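Long-range contact in kinesin-like protein (Caenorhabditis elegans, PDB 5X3E), which is a kinesin-6 motor protein that probably hydrolyses ATP to generate force and movement along microtubules: residues A[295-300]-A[331-336]. Residues are numbered along the deposited sequence; the frame is centred on the assembly and turned at random.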
loop_
_atom_site.group_PDB
_atom_site.type_symbol
_atom_site.label_atom_id
_atom_site.label_comp_id
_atom_site.label_asym_id
_atom_site.label_seq_id
_atom_site.Cartn_x
_atom_site.Cartn_y
_atom_site.Cartn_z
ATOM N N SER A 295 6.864 7.655 -10.509
ATOM C CA SER A 295 7.397 7.320 -9.193
ATOM C C SER A 295 6.538 6.248 -8.540
ATOM O O SER A 295 5.420 5.967 -8.977
ATOM C CB SER A 295 7.470 8.555 -8.281
ATOM O OG SER A 295 6.184 9.121 -8.092
ATOM N N HIS A 296 7.076 5.656 -7.475
ATOM C CA HIS A 296 6.333 4.722 -6.640
ATOM C C HIS A 296 5.805 5.477 -5.428
ATOM O O HIS A 296 6.557 6.198 -4.765
ATOM C CB HIS A 296 7.204 3.549 -6.174
ATOM C CG HIS A 296 8.003 2.900 -7.261
ATOM N ND1 HIS A 296 7.432 2.124 -8.247
ATOM C CD2 HIS A 296 9.338 2.889 -7.499
ATOM C CE1 HIS A 296 8.379 1.670 -9.050
ATOM N NE2 HIS A 296 9.544 2.121 -8.619
ATOM N N SER A 297 4.520 5.314 -5.139
ATOM C CA SER A 297 3.908 5.965 -3.989
ATOM C C SER A 297 3.531 4.912 -2.957
ATOM O O SER A 297 2.860 3.925 -3.283
ATOM C CB SER A 297 2.685 6.784 -4.407
ATOM O OG SER A 297 1.765 5.976 -5.102
ATOM N N VAL A 298 3.942 5.138 -1.713
ATOM C CA VAL A 298 3.803 4.160 -0.640
ATOM C C VAL A 298 2.976 4.796 0.467
ATOM O O VAL A 298 3.444 5.707 1.165
ATOM C CB VAL A 298 5.168 3.695 -0.114
ATOM C CG1 VAL A 298 4.993 2.641 0.969
ATOM C CG2 VAL A 298 6.025 3.165 -1.262
ATOM N N PHE A 299 1.747 4.326 0.626
ATOM C CA PHE A 299 0.854 4.806 1.671
ATOM C C PHE A 299 0.684 3.681 2.686
ATOM O O PHE A 299 0.155 2.615 2.358
ATOM C CB PHE A 299 -0.479 5.253 1.081
ATOM C CG PHE A 299 -1.371 5.947 2.067
ATOM C CD1 PHE A 299 -1.239 7.304 2.305
ATOM C CD2 PHE A 299 -2.347 5.244 2.753
ATOM C CE1 PHE A 299 -2.062 7.945 3.213
ATOM C CE2 PHE A 299 -3.173 5.881 3.662
ATOM C CZ PHE A 299 -3.030 7.233 3.892
ATOM N N THR A 300 1.172 3.898 3.903
ATOM C CA THR A 300 1.174 2.866 4.933
ATOM C C THR A 300 0.198 3.244 6.040
ATOM O O THR A 300 0.340 4.301 6.665
ATOM C CB THR A 300 2.574 2.671 5.506
ATOM O OG1 THR A 300 3.473 2.306 4.450
ATOM C CG2 THR A 300 2.560 1.577 6.559
ATOM N N LEU A 331 -0.103 0.118 0.979
ATOM C CA LEU A 331 -0.668 0.197 -0.363
ATOM C C LEU A 331 0.308 0.960 -1.248
ATOM O O LEU A 331 0.621 2.122 -0.971
ATOM C CB LEU A 331 -2.031 0.894 -0.334
ATOM C CG LEU A 331 -3.101 0.228 0.532
ATOM C CD1 LEU A 331 -4.271 1.168 0.723
ATOM C CD2 LEU A 331 -3.561 -1.081 -0.098
ATOM N N VAL A 332 0.781 0.312 -2.310
ATOM C CA VAL A 332 1.854 0.842 -3.145
ATOM C C VAL A 332 1.335 0.987 -4.565
ATOM O O VAL A 332 0.868 0.010 -5.166
ATOM C CB VAL A 332 3.094 -0.063 -3.117
ATOM C CG1 VAL A 332 4.201 0.520 -3.990
ATOM C CG2 VAL A 332 3.564 -0.256 -1.686
ATOM N N ASP A 333 1.427 2.201 -5.101
ATOM C CA ASP A 333 1.028 2.495 -6.473
ATOM C C ASP A 333 2.313 2.631 -7.284
ATOM O O ASP A 333 2.945 3.690 -7.301
ATOM C CB ASP A 333 0.172 3.757 -6.533
ATOM C CG ASP A 333 -0.437 3.985 -7.901
ATOM O OD1 ASP A 333 -0.366 3.061 -8.733
ATOM O OD2 ASP A 333 -0.981 5.084 -8.147
ATOM N N LEU A 334 2.699 1.541 -7.944
ATOM C CA LEU A 334 3.982 1.459 -8.620
ATOM C C LEU A 334 4.055 2.425 -9.795
ATOM O O LEU A 334 3.042 2.886 -10.328
ATOM C CB LEU A 334 4.239 0.038 -9.118
ATOM C CG LEU A 334 4.400 -1.017 -8.026
ATOM C CD1 LEU A 334 4.497 -2.401 -8.636
ATOM C CD2 LEU A 334 5.616 -0.722 -7.155
ATOM N N ALA A 335 5.286 2.758 -10.170
ATOM C CA ALA A 335 5.511 3.526 -11.381
ATOM C C ALA A 335 5.091 2.709 -12.596
ATOM O O ALA A 335 5.077 1.474 -12.569
ATOM C CB ALA A 335 6.980 3.927 -11.492
ATOM N N GLY A 336 4.738 3.412 -13.665
ATOM C CA GLY A 336 4.354 2.765 -14.903
ATOM C C GLY A 336 5.457 1.884 -15.452
ATOM O O GLY A 336 6.616 2.303 -15.521
#
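Ser297 and Asp333 form an antiparallel hydrogen-bonded pair between strands 296-307 and 325-333. Asp333 N reaches Ser297 O at 2.9 Å, in the carbonyl plane, whereas Ser297 N sits well above the plane of the Asp333 carbonyl, 3.1 Å from its O. Two residues further along 296-307, Phe299 pairs with Leu331 through two nearly straight bonds, Phe299 N to Leu331 O and Leu331 N to Phe299 O. Val298 and Val332, the non-hydrogen-bonded pair in between, lie side by side on the other face of the sheet, with CG1 of Val298 4.2 Å from CG2 of Val332. Val332 CA also makes a CA-H...O contact with Ser297 O, and Ser297 OG lies beside Asp333 CB on the face that both side chains share. Beyond the paired residues, the His296 ring reaches across to the extended backbone at Leu334 and Ala335, meeting Leu334 CA with its edge. Its CG is anti to its own carbonyl carbon (chi1 -48°), which brings ND1 to 3.0 Å from Ala335 N. CD2 of Leu334 approaches ND1 at 3.5 Å, and CB of Ala335 lies 3.6 Å from CE1. The other ring nitrogen, NE2, is hydrogen-bonded to Ser359 OG of helix 350-375; an alanine in place of His296 would probably leave the Ser359 hydroxyl without this partner and open a gap beside Leu334 and Ala335. Strand 213-225 flanks 296-307, and Glu223 holds the Ser295 hydroxyl; strand 114-119 flanks 325-333, where Thr118 makes a weak hydrogen bond to Asp333 OD1. The Asp333 side chain also touches Lys126 and Thr127 of the probable P-loop. Asp333-Leu334-Ala335-Gly336 matches the DxxG sequence, consistent with switch II of kinesins, where the chain leaves the central sheet of the motor domain beside what is probably the nucleotide pocket.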